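Local coordinates for Sca-family protein (Rickettsia rickettsii, PDB 4LQ8) that forms the N-terminal head domain of surface cell antigen 4, a rickettsial protein probably involved in cell adhesion, at residues 85-89 against 101-106; 242-246 against 301-305; 272-276 against 315-321. All coordinates share one frame; numbering follows the deposited sequence.

Contact 1 (85-89 against 101-106); sequences ILKDL and KRKEIE
Leu89 lays its CD1 methyl against the backbone of the facing helix, 3.6 Å from Arg102 N, while its other methyl, CD2, rests on the aliphatic start of Lys101, 3.9 Å from CG. The two side chains cross at about a right angle, and the lysine chain, bent at both chi2 and chi3, then carries NZ away from the leucine to a salt bridge with Glu104 OE1. One turn earlier, Leu86 slides past Ile105 in the opposite direction, with CD2 lying 4.0 Å from Ile105 CG2. With the CG1 branch of Ile105 beside the backbone N (chi1 -67°), its CD1 meets Ile85 CG2 at 3.7 Å. These residues form one seam of an antiparallel helical hairpin: helices 64-90 and 95-111 are joined by a short turn, and the axes of the two segments run 159° apart in direction at a closest approach of 10.6 Å. At that spacing mainly aliphatic side chains fill the interface, and Leu89 reaches the opposite backbone. Phe118 touches Ile85 and Ile105, and Phe127 touches Leu89 and Lys101, bringing helices 116-120 and 125-132 against the same seam. Toward the outer margin the chemistry becomes polar. Arg102 stretches out from CG to NE with CG anti to the backbone N (chi1 -176°) and near Leu86 CD2, and its NH1 gives a hydrogen bond to a water lying in the guanidinium plane, at the edge of the group. The same water donates to Leu86 O at 2.8 Å, bridging the two helices. Above one guanidinium face, toward the rim, sits Glu106 OE2, 3.8 Å from Arg102 NH2, a long salt bridge of charge alone; that oxygen also approaches Leu86 CD1 at 3.5 Å, while Glu106 OE1 pairs with Lys109.

Contact 2 (242-246 against 301-305); sequences VALKA and IYTLA
Two backbone hydrogen bonds join Leu244 and Thr303 reciprocally: Leu244 N donates to Thr303 O at 2.9 Å with an N-H...O angle of 163°, and Thr303 N returns a bond of equal length to Leu244 O at a slightly more bent 152°. Each donor lies in the plane of the carbonyl it meets. Both acceptors also receive a CA-H...O contact, Thr303 O from Ala243 CA and Leu244 O from Tyr302 CA at 3.1 Å. Waters bridge the backbones on either side of this pair: one accepts from Ala246 N and donates to Ile301 O, and another accepts from Ala305 N and donates weakly to Val242 O. A third accepts from Thr303 OG1 at 2.7 Å and donates to Lys245 O. The hydroxyl is presented to this water by a chi1 of 61°, which sets OG1 between the backbone N and the carbonyl carbon. Leu244 and Thr303 thus make a hydrogen-bonded antiparallel pair where strands 236-245 and 300-304 meet in the large mixed sheet. At residue 305 the chain turns a corner, and Ala305 and Ala246 both bond through their backbones to strand 215-224 of the other sheet. Leu244 and Thr303 share one face, where strand 215-224 lies over them through Arg222 and Tyr221. On the other, Lys245 runs side by side with Tyr302, both pointing the same way, and sets its CG obliquely to the ring, 3.7 Å from CE1. Leu244 O approaches this ring at its edge, near the ring plane. Separately, Ala243 CB touches both Tyr302 CB and Leu304 CD2, the latter methyl at 3.6 Å.

Contact 3 (272-276 against 315-321); sequences QLKEI and MKEVELN
Asn321 and Gln272 cross obliquely, their amide planes turned 37° apart, and Asn321 ND2 lies 3.3 Å from Gln272 CG. ND2 uses its hydrogens elsewhere. It gives an almost straight bond to Leu273 O at 2.7 Å, in the plane of its own amide, and a more bent one to Glu317 OE2, which it meets from above the carboxylate plane. The same carboxylate oxygen takes a hydrogen from a water that accepts from Leu273 N, and Glu317 OE1 pairs with Lys229. Deeper in, Val318 spreads its two methyls against the strand. CG2 lies 3.8 Å from Leu273 CG and also meets Ile276 CG2, whereas CG1, anti to the backbone N (chi1 165°), approaches Lys274 O and, at 3.5 Å, Glu275 OE1, itself bonded to Ser325. Ile276 crosses Met315 at about a right angle and brings CD1 to 3.6 Å from SD. Helix 308-320 packs across the edge of strand 271-277, the segment axes 103° apart and 6.8 Å at closest approach. Here the strand carries a classic beta bulge, Lys274 and Glu275 both facing His262 of strand 258-265. Another water donates to both Lys274 O and Asn321 O, tying the bulge to the first residue beyond the helix. Leu273 N and O are satisfied by Glu317, through water, and by Asn321, at and just past the helix end, which probably lets the apolar groups beside them pack without leaving buried polar atoms unmatched.

In the fold
Contact 1 stands apart from the other two: its centre is about 26 Å from the chain centre, in the helical part, and it is partly buried, with aliphatic side chains inside and a charged, water-bridged margin. Contacts 2 and 3 are both buried, each centred about 12 Å from the chain centre but on opposite sides of it, and both reach the same mixed sheet. Their segments alternate along the sequence. Contact 2 pairs strand with strand through backbone bonds, whereas contact 3 sets a helix on a strand, using side-chain amide and carboxylate groups beside apolar methyls. Helix 64-90 links the regions, supplying 85-89 to contact 1 and Arg70 to Glu275 in contact 3.

Contact 1 (85-89 against 101-106)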
loop_
_atom_site.group_PDB
_atom_site.type_symbol
_atom_site.label_atom_id
_atom_site.label_comp_id
_atom_site.label_asym_id
_atom_site.label_seq_id
_atom_site.Cartn_x
_atom_site.Cartn_y
_atom_site.Cartn_z
ATOM N N ILE A 85 5.418 -9.925 17.470
ATOM C CA ILE A 85 5.899 -9.139 18.611
ATOM C C ILE A 85 5.689 -9.961 19.897
ATOM O O ILE A 85 6.621 -10.077 20.696
ATOM C CB ILE A 85 5.235 -7.730 18.696
ATOM C CG1 ILE A 85 5.611 -6.857 17.467
ATOM C CG2 ILE A 85 5.625 -7.024 20.031
ATOM C CD1 ILE A 85 4.838 -5.513 17.304
ATOM N N LEU A 86 4.480 -10.564 20.067
ATOM C CA LEU A 86 4.188 -11.394 21.253
ATOM C C LEU A 86 5.142 -12.569 21.366
ATOM O O LEU A 86 5.562 -12.893 22.478
ATOM C CB LEU A 86 2.725 -11.866 21.304
ATOM C CG LEU A 86 1.657 -10.744 21.495
ATOM C CD1 LEU A 86 0.249 -11.334 21.393
ATOM C CD2 LEU A 86 1.817 -10.007 22.834
ATOM N N LYS A 87 5.511 -13.196 20.225
ATOM C CA LYS A 87 6.482 -14.299 20.241
ATOM C C LYS A 87 7.863 -13.756 20.629
ATOM O O LYS A 87 8.540 -14.372 21.443
ATOM C CB LYS A 87 6.563 -15.007 18.872
ATOM C CG LYS A 87 5.364 -15.902 18.563
ATOM C CD LYS A 87 5.522 -16.563 17.202
ATOM C CE LYS A 87 4.963 -15.735 16.074
ATOM N NZ LYS A 87 5.107 -16.432 14.777
ATOM N N ASP A 88 8.279 -12.617 20.041
ATOM C CA ASP A 88 9.570 -11.991 20.329
ATOM C C ASP A 88 9.730 -11.646 21.814
ATOM O O ASP A 88 10.828 -11.794 22.347
ATOM C CB ASP A 88 9.779 -10.736 19.470
ATOM C CG ASP A 88 10.014 -10.975 17.985
ATOM O OD1 ASP A 88 10.084 -12.157 17.572
ATOM O OD2 ASP A 88 10.195 -9.981 17.247
ATOM N N LEU A 89 8.636 -11.245 22.480
ATOM C CA LEU A 89 8.606 -10.896 23.906
ATOM C C LEU A 89 9.029 -12.069 24.801
ATOM O O LEU A 89 9.604 -11.845 25.871
ATOM C CB LEU A 89 7.217 -10.363 24.339
ATOM C CG LEU A 89 6.776 -8.992 23.822
ATOM C CD1 LEU A 89 5.389 -8.662 24.340
ATOM C CD2 LEU A 89 7.778 -7.876 24.192
ATOM N N LYS A 101 4.973 -5.112 28.428
ATOM C CA LYS A 101 4.636 -4.924 27.026
ATOM C C LYS A 101 3.485 -5.824 26.588
ATOM O O LYS A 101 2.588 -5.348 25.890
ATOM C CB LYS A 101 5.871 -5.071 26.116
ATOM C CG LYS A 101 5.640 -4.652 24.640
ATOM C CD LYS A 101 5.164 -3.184 24.429
ATOM C CE LYS A 101 6.148 -2.165 24.953
ATOM N NZ LYS A 101 5.544 -0.813 25.003
ATOM N N ARG A 102 3.492 -7.100 27.027
ATOM C CA ARG A 102 2.426 -8.066 26.709
ATOM C C ARG A 102 1.072 -7.568 27.224
ATOM O O ARG A 102 0.097 -7.584 26.470
ATOM C CB ARG A 102 2.741 -9.466 27.287
ATOM C CG ARG A 102 1.706 -10.498 26.878
ATOM C CD ARG A 102 1.865 -11.875 27.528
ATOM N NE ARG A 102 0.678 -12.703 27.247
ATOM C CZ ARG A 102 0.475 -13.409 26.135
ATOM N NH1 ARG A 102 1.399 -13.438 25.177
ATOM N NH2 ARG A 102 -0.640 -14.110 25.981
ATOM N N LYS A 103 1.019 -7.125 28.503
ATOM C CA LYS A 103 -0.203 -6.606 29.128
ATOM C C LYS A 103 -0.702 -5.369 28.381
ATOM O O LYS A 103 -1.900 -5.287 28.133
ATOM C CB LYS A 103 -0.009 -6.323 30.635
ATOM N N GLU A 104 0.221 -4.454 27.950
ATOM C CA GLU A 104 -0.132 -3.256 27.180
ATOM C C GLU A 104 -0.807 -3.635 25.858
ATOM O O GLU A 104 -1.814 -3.032 25.501
ATOM C CB GLU A 104 1.093 -2.397 26.868
ATOM C CG GLU A 104 1.583 -1.545 28.022
ATOM C CD GLU A 104 2.897 -0.845 27.743
ATOM O OE1 GLU A 104 3.231 -0.637 26.553
ATOM O OE2 GLU A 104 3.577 -0.474 28.726
ATOM N N ILE A 105 -0.240 -4.611 25.129
ATOM C CA ILE A 105 -0.776 -5.074 23.840
ATOM C C ILE A 105 -2.166 -5.690 24.049
ATOM O O ILE A 105 -3.107 -5.292 23.373
ATOM C CB ILE A 105 0.227 -6.023 23.116
ATOM C CG1 ILE A 105 1.499 -5.264 22.680
ATOM C CG2 ILE A 105 -0.445 -6.799 21.935
ATOM C CD1 ILE A 105 2.712 -6.139 22.152
ATOM N N GLU A 106 -2.293 -6.611 25.021
ATOM C CA GLU A 106 -3.551 -7.308 25.317
ATOM C C GLU A 106 -4.668 -6.390 25.746
ATOM O O GLU A 106 -5.791 -6.578 25.292
ATOM C CB GLU A 106 -3.366 -8.442 26.345
ATOM C CG GLU A 106 -2.465 -9.576 25.874
ATOM C CD GLU A 106 -2.820 -10.353 24.618
ATOM O OE1 GLU A 106 -3.987 -10.313 24.165
ATOM O OE2 GLU A 106 -1.914 -11.042 24.104
HETATM O O HOH W 1 4.205 -12.855 24.911
#

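Contact 2 (242-246 against 301-305)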
loop_
_atom_site.group_PDB
_atom_site.type_symbol
_atom_site.label_atom_id
_atom_site.label_comp_id
_atom_site.label_asym_id
_atom_site.label_seq_id
_atom_site.Cartn_x
_atom_site.Cartn_y
_atom_site.Cartn_z
ATOM N N VAL A 242 -0.519 -2.057 -9.806
ATOM C CA VAL A 242 0.331 -3.237 -9.677
ATOM C C VAL A 242 1.830 -2.864 -9.489
ATOM O O VAL A 242 2.324 -1.861 -10.029
ATOM C CB VAL A 242 0.086 -4.243 -10.847
ATOM C CG1 VAL A 242 0.703 -3.749 -12.170
ATOM C CG2 VAL A 242 0.586 -5.646 -10.490
ATOM N N ALA A 243 2.525 -3.686 -8.709
ATOM C CA ALA A 243 3.963 -3.584 -8.475
ATOM C C ALA A 243 4.662 -3.922 -9.793
ATOM O O ALA A 243 4.125 -4.707 -10.576
ATOM C CB ALA A 243 4.368 -4.597 -7.415
ATOM N N LEU A 244 5.820 -3.320 -10.063
ATOM C CA LEU A 244 6.548 -3.633 -11.293
ATOM C C LEU A 244 7.805 -4.386 -10.931
ATOM O O LEU A 244 8.427 -4.081 -9.906
ATOM C CB LEU A 244 6.942 -2.362 -12.074
ATOM C CG LEU A 244 5.831 -1.563 -12.750
ATOM C CD1 LEU A 244 6.416 -0.393 -13.518
ATOM C CD2 LEU A 244 4.991 -2.428 -13.702
ATOM N N LYS A 245 8.236 -5.297 -11.812
ATOM C CA LYS A 245 9.492 -6.030 -11.651
ATOM C C LYS A 245 10.675 -5.066 -11.853
ATOM O O LYS A 245 10.462 -3.942 -12.321
ATOM C CB LYS A 245 9.561 -7.201 -12.651
ATOM C CG LYS A 245 8.444 -8.236 -12.447
ATOM C CD LYS A 245 8.760 -9.559 -13.120
ATOM C CE LYS A 245 8.398 -9.592 -14.571
ATOM N NZ LYS A 245 8.892 -10.828 -15.233
ATOM N N ALA A 246 11.916 -5.506 -11.528
ATOM C CA ALA A 246 13.143 -4.676 -11.658
ATOM C C ALA A 246 13.358 -4.070 -13.055
ATOM O O ALA A 246 13.965 -3.006 -13.153
ATOM C CB ALA A 246 14.382 -5.467 -11.236
ATOM N N ILE A 301 12.339 -8.586 -6.222
ATOM C CA ILE A 301 12.200 -7.166 -5.951
ATOM C C ILE A 301 11.181 -6.556 -6.895
ATOM O O ILE A 301 11.205 -6.823 -8.086
ATOM C CB ILE A 301 13.579 -6.430 -5.984
ATOM C CG1 ILE A 301 14.481 -6.868 -4.787
ATOM C CG2 ILE A 301 13.411 -4.899 -6.046
ATOM C CD1 ILE A 301 14.122 -6.256 -3.346
ATOM N N TYR A 302 10.302 -5.729 -6.353
ATOM C CA TYR A 302 9.315 -4.996 -7.127
ATOM C C TYR A 302 9.316 -3.573 -6.621
ATOM O O TYR A 302 9.560 -3.355 -5.436
ATOM C CB TYR A 302 7.889 -5.559 -6.922
ATOM C CG TYR A 302 7.732 -7.006 -7.311
ATOM C CD1 TYR A 302 7.347 -7.364 -8.598
ATOM C CD2 TYR A 302 7.921 -8.020 -6.384
ATOM C CE1 TYR A 302 7.198 -8.701 -8.964
ATOM C CE2 TYR A 302 7.802 -9.359 -6.745
ATOM C CZ TYR A 302 7.414 -9.696 -8.030
ATOM O OH TYR A 302 7.292 -11.018 -8.374
ATOM N N THR A 303 8.994 -2.607 -7.497
ATOM C CA THR A 303 8.821 -1.230 -7.060
ATOM C C THR A 303 7.320 -0.973 -7.073
ATOM O O THR A 303 6.585 -1.652 -7.800
ATOM C CB THR A 303 9.582 -0.239 -7.943
ATOM O OG1 THR A 303 9.087 -0.328 -9.287
ATOM C CG2 THR A 303 11.097 -0.458 -7.903
ATOM N N LEU A 304 6.865 -0.004 -6.271
ATOM C CA LEU A 304 5.473 0.417 -6.276
ATOM C C LEU A 304 5.447 1.816 -6.906
ATOM O O LEU A 304 6.487 2.465 -6.951
ATOM C CB LEU A 304 4.841 0.379 -4.863
ATOM C CG LEU A 304 4.849 -1.003 -4.143
ATOM C CD1 LEU A 304 4.176 -0.900 -2.816
ATOM C CD2 LEU A 304 4.049 -2.029 -4.915
ATOM N N ALA A 305 4.275 2.282 -7.391
ATOM C CA ALA A 305 4.144 3.554 -8.115
ATOM C C ALA A 305 4.006 4.768 -7.210
ATOM O O ALA A 305 3.278 5.697 -7.531
ATOM C CB ALA A 305 2.968 3.465 -9.085
HETATM O O HOH W 2 2.350 0.085 -7.652
HETATM O O HOH W 3 10.694 -1.418 -11.099
HETATM O O HOH W 4 12.047 -8.121 -10.272
#

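Contact 3 (272-276 against 315-321)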
loop_
_atom_site.group_PDB
_atom_site.type_symbol
_atom_site.label_atom_id
_atom_site.label_comp_id
_atom_site.label_asym_id
_atom_site.label_seq_id
_atom_site.Cartn_x
_atom_site.Cartn_y
_atom_site.Cartn_z
ATOM N N GLN A 272 -12.537 11.935 -1.005
ATOM C CA GLN A 272 -11.666 12.190 0.139
ATOM C C GLN A 272 -10.810 10.949 0.392
ATOM O O GLN A 272 -11.362 9.857 0.524
ATOM C CB GLN A 272 -12.526 12.519 1.376
ATOM C CG GLN A 272 -11.737 13.114 2.524
ATOM C CD GLN A 272 -12.622 13.822 3.512
ATOM O OE1 GLN A 272 -13.531 13.237 4.110
ATOM N NE2 GLN A 272 -12.352 15.098 3.729
ATOM N N LEU A 273 -9.473 11.116 0.467
ATOM C CA LEU A 273 -8.568 9.997 0.703
ATOM C C LEU A 273 -8.767 9.430 2.112
ATOM O O LEU A 273 -8.464 10.099 3.100
ATOM C CB LEU A 273 -7.118 10.406 0.425
ATOM C CG LEU A 273 -6.021 9.328 0.607
ATOM C CD1 LEU A 273 -6.267 8.092 -0.292
ATOM C CD2 LEU A 273 -4.651 9.929 0.315
ATOM N N LYS A 274 -9.319 8.203 2.198
ATOM C CA LYS A 274 -9.636 7.566 3.485
ATOM C C LYS A 274 -8.652 6.482 3.868
ATOM O O LYS A 274 -8.507 6.151 5.052
ATOM C CB LYS A 274 -11.069 6.947 3.426
ATOM C CG LYS A 274 -12.196 7.969 3.140
ATOM C CD LYS A 274 -12.548 8.812 4.352
ATOM C CE LYS A 274 -13.578 9.862 4.030
ATOM N NZ LYS A 274 -13.876 10.705 5.220
ATOM N N GLU A 275 -8.037 5.861 2.861
ATOM C CA GLU A 275 -7.184 4.710 3.130
ATOM C C GLU A 275 -6.266 4.439 1.985
ATOM O O GLU A 275 -6.557 4.794 0.844
ATOM C CB GLU A 275 -8.098 3.477 3.330
ATOM C CG GLU A 275 -7.576 2.417 4.275
ATOM C CD GLU A 275 -7.286 2.893 5.689
ATOM O OE1 GLU A 275 -6.129 3.275 5.948
ATOM O OE2 GLU A 275 -8.208 2.908 6.530
ATOM N N ILE A 276 -5.146 3.802 2.300
ATOM C CA ILE A 276 -4.176 3.282 1.344
ATOM C C ILE A 276 -3.766 1.904 1.844
ATOM O O ILE A 276 -4.036 1.557 3.001
ATOM C CB ILE A 276 -2.942 4.200 1.098
ATOM C CG1 ILE A 276 -2.051 4.338 2.388
ATOM C CG2 ILE A 276 -3.347 5.561 0.493
ATOM C CD1 ILE A 276 -0.655 5.018 2.142
ATOM N N MET A 315 -0.146 9.237 3.642
ATOM C CA MET A 315 -0.239 8.746 5.028
ATOM C C MET A 315 -0.822 9.845 5.935
ATOM O O MET A 315 -1.781 9.583 6.660
ATOM C CB MET A 315 1.119 8.244 5.552
ATOM C CG MET A 315 1.414 6.795 5.166
ATOM S SD MET A 315 0.126 5.562 5.620
ATOM C CE MET A 315 0.193 5.684 7.422
ATOM N N LYS A 316 -0.314 11.083 5.812
ATOM C CA LYS A 316 -0.813 12.250 6.554
ATOM C C LYS A 316 -2.335 12.504 6.338
ATOM O O LYS A 316 -3.055 12.677 7.312
ATOM C CB LYS A 316 0.009 13.507 6.220
ATOM C CG LYS A 316 -0.313 14.749 7.074
ATOM C CD LYS A 316 0.051 14.572 8.553
ATOM C CE LYS A 316 -0.668 15.547 9.464
ATOM N NZ LYS A 316 -0.424 15.249 10.905
ATOM N N GLU A 317 -2.811 12.502 5.087
ATOM C CA GLU A 317 -4.229 12.716 4.753
ATOM C C GLU A 317 -5.121 11.568 5.287
ATOM O O GLU A 317 -6.186 11.834 5.849
ATOM C CB GLU A 317 -4.398 12.924 3.232
ATOM C CG GLU A 317 -5.810 13.228 2.744
ATOM C CD GLU A 317 -6.448 14.531 3.184
ATOM O OE1 GLU A 317 -5.746 15.378 3.779
ATOM O OE2 GLU A 317 -7.665 14.704 2.935
ATOM N N VAL A 318 -4.666 10.309 5.139
ATOM C CA VAL A 318 -5.345 9.109 5.632
ATOM C C VAL A 318 -5.568 9.232 7.156
ATOM O O VAL A 318 -6.692 9.022 7.630
ATOM C CB VAL A 318 -4.612 7.789 5.230
ATOM C CG1 VAL A 318 -5.109 6.577 6.041
ATOM C CG2 VAL A 318 -4.738 7.518 3.730
ATOM N N GLU A 319 -4.514 9.600 7.908
ATOM C CA GLU A 319 -4.569 9.769 9.369
ATOM C C GLU A 319 -5.529 10.888 9.773
ATOM O O GLU A 319 -6.339 10.680 10.667
ATOM C CB GLU A 319 -3.173 10.015 9.952
ATOM C CG GLU A 319 -2.282 8.772 9.910
ATOM C CD GLU A 319 -0.785 8.988 10.082
ATOM O OE1 GLU A 319 -0.347 10.157 10.212
ATOM O OE2 GLU A 319 -0.045 7.977 10.064
ATOM N N LEU A 320 -5.499 12.037 9.057
ATOM C CA LEU A 320 -6.412 13.157 9.322
ATOM C C LEU A 320 -7.881 12.739 9.082
ATOM O O LEU A 320 -8.774 13.233 9.769
ATOM C CB LEU A 320 -6.039 14.395 8.491
ATOM C CG LEU A 320 -4.773 15.156 8.949
ATOM C CD1 LEU A 320 -4.290 16.134 7.864
ATOM C CD2 LEU A 320 -5.021 15.935 10.264
ATOM N N ASN A 321 -8.104 11.777 8.154
ATOM C CA ASN A 321 -9.433 11.275 7.800
ATOM C C ASN A 321 -9.797 9.997 8.554
ATOM O O ASN A 321 -10.709 9.276 8.149
ATOM C CB ASN A 321 -9.573 11.129 6.279
ATOM C CG ASN A 321 -9.519 12.452 5.560
ATOM O OD1 ASN A 321 -9.848 13.492 6.111
ATOM N ND2 ASN A 321 -9.066 12.453 4.332
HETATM O O HOH W 5 -8.519 13.815 0.604
HETATM O O HOH W 6 -10.746 6.912 6.769
#